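Restriction endonuclease AspBHI (Azoarcus sp., PDB 4OC8) is a modification-dependent restriction endonuclease, which probably binds DNA carrying modified bases and cleaves it, and is built as a tetramer. Local coordinates at residues A[70-82]-A[209-221]. Numbering follows the deposited sequence.
Sequences PDQLDETTGTFIY and GIRPLMAPRSLLV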
# COMPACT_ATOMS: atom_id res chain seq x y z
N PRO A 70 -17.72 5.94 -11.61
CA PRO A 70 -17.71 5.56 -10.19
C PRO A 70 -17.32 6.70 -9.25
O PRO A 70 -16.22 6.67 -8.69
CB PRO A 70 -16.65 4.46 -10.15
CG PRO A 70 -15.68 4.87 -11.21
CD PRO A 70 -16.51 5.47 -12.31
N ASP A 71 -18.20 7.68 -9.07
CA ASP A 71 -17.98 8.71 -8.07
C ASP A 71 -17.86 8.02 -6.73
O ASP A 71 -18.55 7.03 -6.48
CB ASP A 71 -19.15 9.70 -8.02
CG ASP A 71 -19.24 10.57 -9.25
OD1 ASP A 71 -18.17 10.94 -9.79
OD2 ASP A 71 -20.36 10.89 -9.69
N GLN A 72 -16.98 8.50 -5.87
CA GLN A 72 -16.88 7.86 -4.56
C GLN A 72 -16.45 8.77 -3.42
O GLN A 72 -15.60 9.65 -3.58
CB GLN A 72 -16.01 6.60 -4.60
CG GLN A 72 -14.52 6.82 -4.83
CD GLN A 72 -13.69 5.60 -4.46
OE1 GLN A 72 -14.07 4.82 -3.59
NE2 GLN A 72 -12.56 5.43 -5.14
N LEU A 73 -17.06 8.56 -2.26
CA LEU A 73 -16.67 9.28 -1.06
C LEU A 73 -15.99 8.35 -0.07
O LEU A 73 -16.63 7.53 0.58
CB LEU A 73 -17.89 9.95 -0.41
CG LEU A 73 -17.55 10.66 0.90
CD1 LEU A 73 -16.52 11.75 0.67
CD2 LEU A 73 -18.79 11.23 1.55
N ASP A 74 -14.68 8.50 0.04
CA ASP A 74 -13.92 7.77 1.05
C ASP A 74 -14.08 8.43 2.41
O ASP A 74 -13.40 9.41 2.71
CB ASP A 74 -12.44 7.71 0.67
CG ASP A 74 -11.68 6.68 1.47
OD1 ASP A 74 -12.33 5.82 2.09
OD2 ASP A 74 -10.43 6.74 1.47
N GLU A 75 -14.98 7.88 3.22
CA GLU A 75 -15.21 8.39 4.57
C GLU A 75 -13.92 8.47 5.38
O GLU A 75 -13.74 9.36 6.20
CB GLU A 75 -16.21 7.50 5.33
CG GLU A 75 -17.64 7.53 4.79
CD GLU A 75 -17.87 6.52 3.68
OE1 GLU A 75 -17.04 5.60 3.51
OE2 GLU A 75 -18.89 6.65 2.97
N THR A 76 -13.02 7.53 5.12
CA THR A 76 -11.79 7.40 5.89
C THR A 76 -10.83 8.57 5.72
O THR A 76 -10.22 9.03 6.69
CB THR A 76 -11.06 6.10 5.53
OG1 THR A 76 -11.94 4.99 5.73
CG2 THR A 76 -9.82 5.92 6.39
N THR A 77 -10.69 9.06 4.50
CA THR A 77 -9.72 10.11 4.23
C THR A 77 -10.40 11.43 3.86
O THR A 77 -9.75 12.47 3.74
CB THR A 77 -8.73 9.68 3.12
OG1 THR A 77 -9.42 9.59 1.86
CG2 THR A 77 -8.13 8.32 3.45
N GLY A 78 -11.71 11.38 3.69
CA GLY A 78 -12.46 12.56 3.31
C GLY A 78 -12.19 12.95 1.87
O GLY A 78 -12.37 14.10 1.47
N THR A 79 -11.75 11.98 1.07
CA THR A 79 -11.52 12.24 -0.34
C THR A 79 -12.78 11.96 -1.15
O THR A 79 -13.44 10.93 -0.95
CB THR A 79 -10.33 11.42 -0.88
OG1 THR A 79 -9.14 11.85 -0.22
CG2 THR A 79 -10.17 11.64 -2.37
N PHE A 80 -13.13 12.88 -2.03
CA PHE A 80 -14.30 12.72 -2.87
C PHE A 80 -13.91 12.76 -4.35
O PHE A 80 -13.41 13.78 -4.84
CB PHE A 80 -15.35 13.79 -2.56
CG PHE A 80 -16.60 13.69 -3.40
CD1 PHE A 80 -17.46 12.61 -3.25
CD2 PHE A 80 -16.90 14.66 -4.33
CE1 PHE A 80 -18.61 12.52 -4.02
CE2 PHE A 80 -18.05 14.57 -5.11
CZ PHE A 80 -18.90 13.49 -4.95
N ILE A 81 -14.12 11.65 -5.04
CA ILE A 81 -13.84 11.56 -6.47
C ILE A 81 -15.11 11.79 -7.28
O ILE A 81 -16.12 11.10 -7.09
CB ILE A 81 -13.25 10.19 -6.84
CG1 ILE A 81 -11.96 9.94 -6.06
CG2 ILE A 81 -13.00 10.12 -8.34
CD1 ILE A 81 -11.45 8.52 -6.19
N TYR A 82 -15.03 12.75 -8.20
CA TYR A 82 -16.19 13.22 -8.94
C TYR A 82 -15.90 13.23 -10.44
O TYR A 82 -14.92 13.84 -10.89
CB TYR A 82 -16.56 14.63 -8.47
CG TYR A 82 -17.75 15.24 -9.17
CD1 TYR A 82 -19.05 14.88 -8.82
CD2 TYR A 82 -17.58 16.19 -10.18
CE1 TYR A 82 -20.14 15.43 -9.46
CE2 TYR A 82 -18.67 16.75 -10.82
CZ TYR A 82 -19.95 16.37 -10.46
OH TYR A 82 -21.04 16.91 -11.09
N GLY A 209 -3.38 25.22 2.62
CA GLY A 209 -3.35 23.92 3.27
C GLY A 209 -4.72 23.30 3.45
O GLY A 209 -5.74 24.00 3.50
N ILE A 210 -4.75 21.98 3.55
CA ILE A 210 -6.00 21.25 3.67
C ILE A 210 -6.07 20.42 4.95
O ILE A 210 -5.20 19.58 5.20
CB ILE A 210 -6.20 20.29 2.47
CG1 ILE A 210 -6.13 21.05 1.15
CG2 ILE A 210 -7.52 19.56 2.59
CD1 ILE A 210 -6.40 20.18 -0.05
N ARG A 211 -7.09 20.67 5.76
CA ARG A 211 -7.37 19.84 6.92
C ARG A 211 -8.54 18.92 6.62
O ARG A 211 -9.70 19.35 6.67
CB ARG A 211 -7.68 20.69 8.15
CG ARG A 211 -8.09 19.85 9.36
CD ARG A 211 -8.68 20.70 10.47
NE ARG A 211 -7.71 21.65 10.99
CZ ARG A 211 -6.79 21.36 11.91
NH1 ARG A 211 -6.71 20.13 12.41
NH2 ARG A 211 -5.95 22.29 12.32
N PRO A 212 -8.26 17.65 6.29
CA PRO A 212 -9.28 16.70 5.86
C PRO A 212 -10.16 16.18 6.99
O PRO A 212 -9.69 16.05 8.11
CB PRO A 212 -8.45 15.55 5.30
CG PRO A 212 -7.17 15.63 6.03
CD PRO A 212 -6.90 17.09 6.18
N LEU A 213 -11.42 15.89 6.67
CA LEU A 213 -12.31 15.22 7.59
C LEU A 213 -12.09 13.72 7.47
O LEU A 213 -12.61 13.08 6.55
CB LEU A 213 -13.77 15.56 7.27
CG LEU A 213 -14.87 15.32 8.32
CD1 LEU A 213 -16.19 15.87 7.81
CD2 LEU A 213 -15.03 13.86 8.68
N MET A 214 -11.33 13.15 8.40
CA MET A 214 -10.98 11.74 8.34
C MET A 214 -11.78 10.93 9.34
O MET A 214 -11.65 11.10 10.56
CB MET A 214 -9.48 11.58 8.54
CG MET A 214 -8.68 12.46 7.61
SD MET A 214 -6.93 12.04 7.49
CE MET A 214 -7.02 10.41 6.75
N ALA A 215 -12.62 10.03 8.83
CA ALA A 215 -13.51 9.23 9.67
C ALA A 215 -13.36 7.73 9.42
O ALA A 215 -14.19 7.12 8.75
CB ALA A 215 -14.95 9.67 9.47
N PRO A 216 -12.29 7.13 9.98
CA PRO A 216 -12.00 5.70 9.82
C PRO A 216 -13.19 4.83 10.20
O PRO A 216 -13.91 5.16 11.14
CB PRO A 216 -10.85 5.47 10.79
CG PRO A 216 -10.19 6.79 10.92
CD PRO A 216 -11.29 7.80 10.83
N ARG A 217 -13.39 3.74 9.46
CA ARG A 217 -14.55 2.88 9.67
C ARG A 217 -14.39 2.04 10.92
O ARG A 217 -13.32 1.48 11.17
CB ARG A 217 -14.77 1.97 8.46
CG ARG A 217 -15.30 2.69 7.23
CD ARG A 217 -15.56 1.73 6.09
NE ARG A 217 -15.99 2.45 4.89
CZ ARG A 217 -15.15 3.00 4.02
NH1 ARG A 217 -13.84 2.91 4.20
NH2 ARG A 217 -15.62 3.65 2.96
N SER A 218 -15.46 1.94 11.70
CA SER A 218 -15.50 1.00 12.80
C SER A 218 -15.52 -0.42 12.22
O SER A 218 -15.84 -0.60 11.05
CB SER A 218 -16.73 1.25 13.67
OG SER A 218 -17.77 1.86 12.93
N LEU A 219 -15.15 -1.40 13.04
CA LEU A 219 -15.04 -2.79 12.57
C LEU A 219 -16.34 -3.30 11.95
O LEU A 219 -17.41 -3.22 12.55
CB LEU A 219 -14.58 -3.70 13.71
CG LEU A 219 -13.19 -3.36 14.26
CD1 LEU A 219 -12.86 -4.23 15.46
CD2 LEU A 219 -12.14 -3.51 13.17
N LEU A 220 -16.22 -3.83 10.74
CA LEU A 220 -17.39 -4.17 9.94
C LEU A 220 -17.44 -5.65 9.58
O LEU A 220 -16.46 -6.21 9.08
CB LEU A 220 -17.39 -3.34 8.65
CG LEU A 220 -18.53 -3.61 7.66
CD1 LEU A 220 -19.85 -3.09 8.20
CD2 LEU A 220 -18.22 -3.00 6.30
N VAL A 221 -18.58 -6.28 9.84
CA VAL A 221 -18.83 -7.62 9.33
C VAL A 221 -19.92 -7.55 8.27
O VAL A 221 -21.04 -7.11 8.55
CB VAL A 221 -19.24 -8.60 10.45
CG1 VAL A 221 -19.94 -9.82 9.86
CG2 VAL A 221 -18.02 -9.02 11.26
O HOH W 1 -14.87 11.81 5.58
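Arg217 runs out extended from CG to NE (chi2 -177°, chi3 -176°) to meet Glu75, whose chain folds back at chi2 (87°) and so turns its carboxylate onto NH2. NH2 of Arg217 lies 2.5 Å from OE1 of Glu75, a salt bridge in which the carboxylate and guanidinium planes stand almost perpendicular. Asp74 adds a longer ion pair from the guanidinium edge, its OD1 3.9 Å from Arg217 NH1; its stronger partner is Arg288 of the second subunit, held through OD2. Cut back to an alanine, Arg217 would probably leave Glu75 with little more than a weak, long ion pair to Arg137, and Asp74 without this long ion pair.

Next to this network the backbones meet. Ala215 N donates to Glu75 O at 2.9 Å, and a water bridges the same oxygen to Leu213 O, so two donors serve the carbonyl of Glu75. Met214 lies against the turn, with CE 3.7 Å from Thr77 CA, while Pro212 CB rests on Thr77 O. Gly78 CA sits 3.3 Å from Leu213 O; its positive phi suits glycine. Across the interface, Trp157 of the third subunit packs on Leu213 and Pro216, so the contact lies where subunits of the tetramer meet.

In the fold, the linker leading from the N-terminal domain toward the nuclease domain crosses the 75-78 turn of a beta hairpin, strands 72-74 and 79-83, where Gly78 and Thr79 opposite Asp74 form a G1 beta bulge.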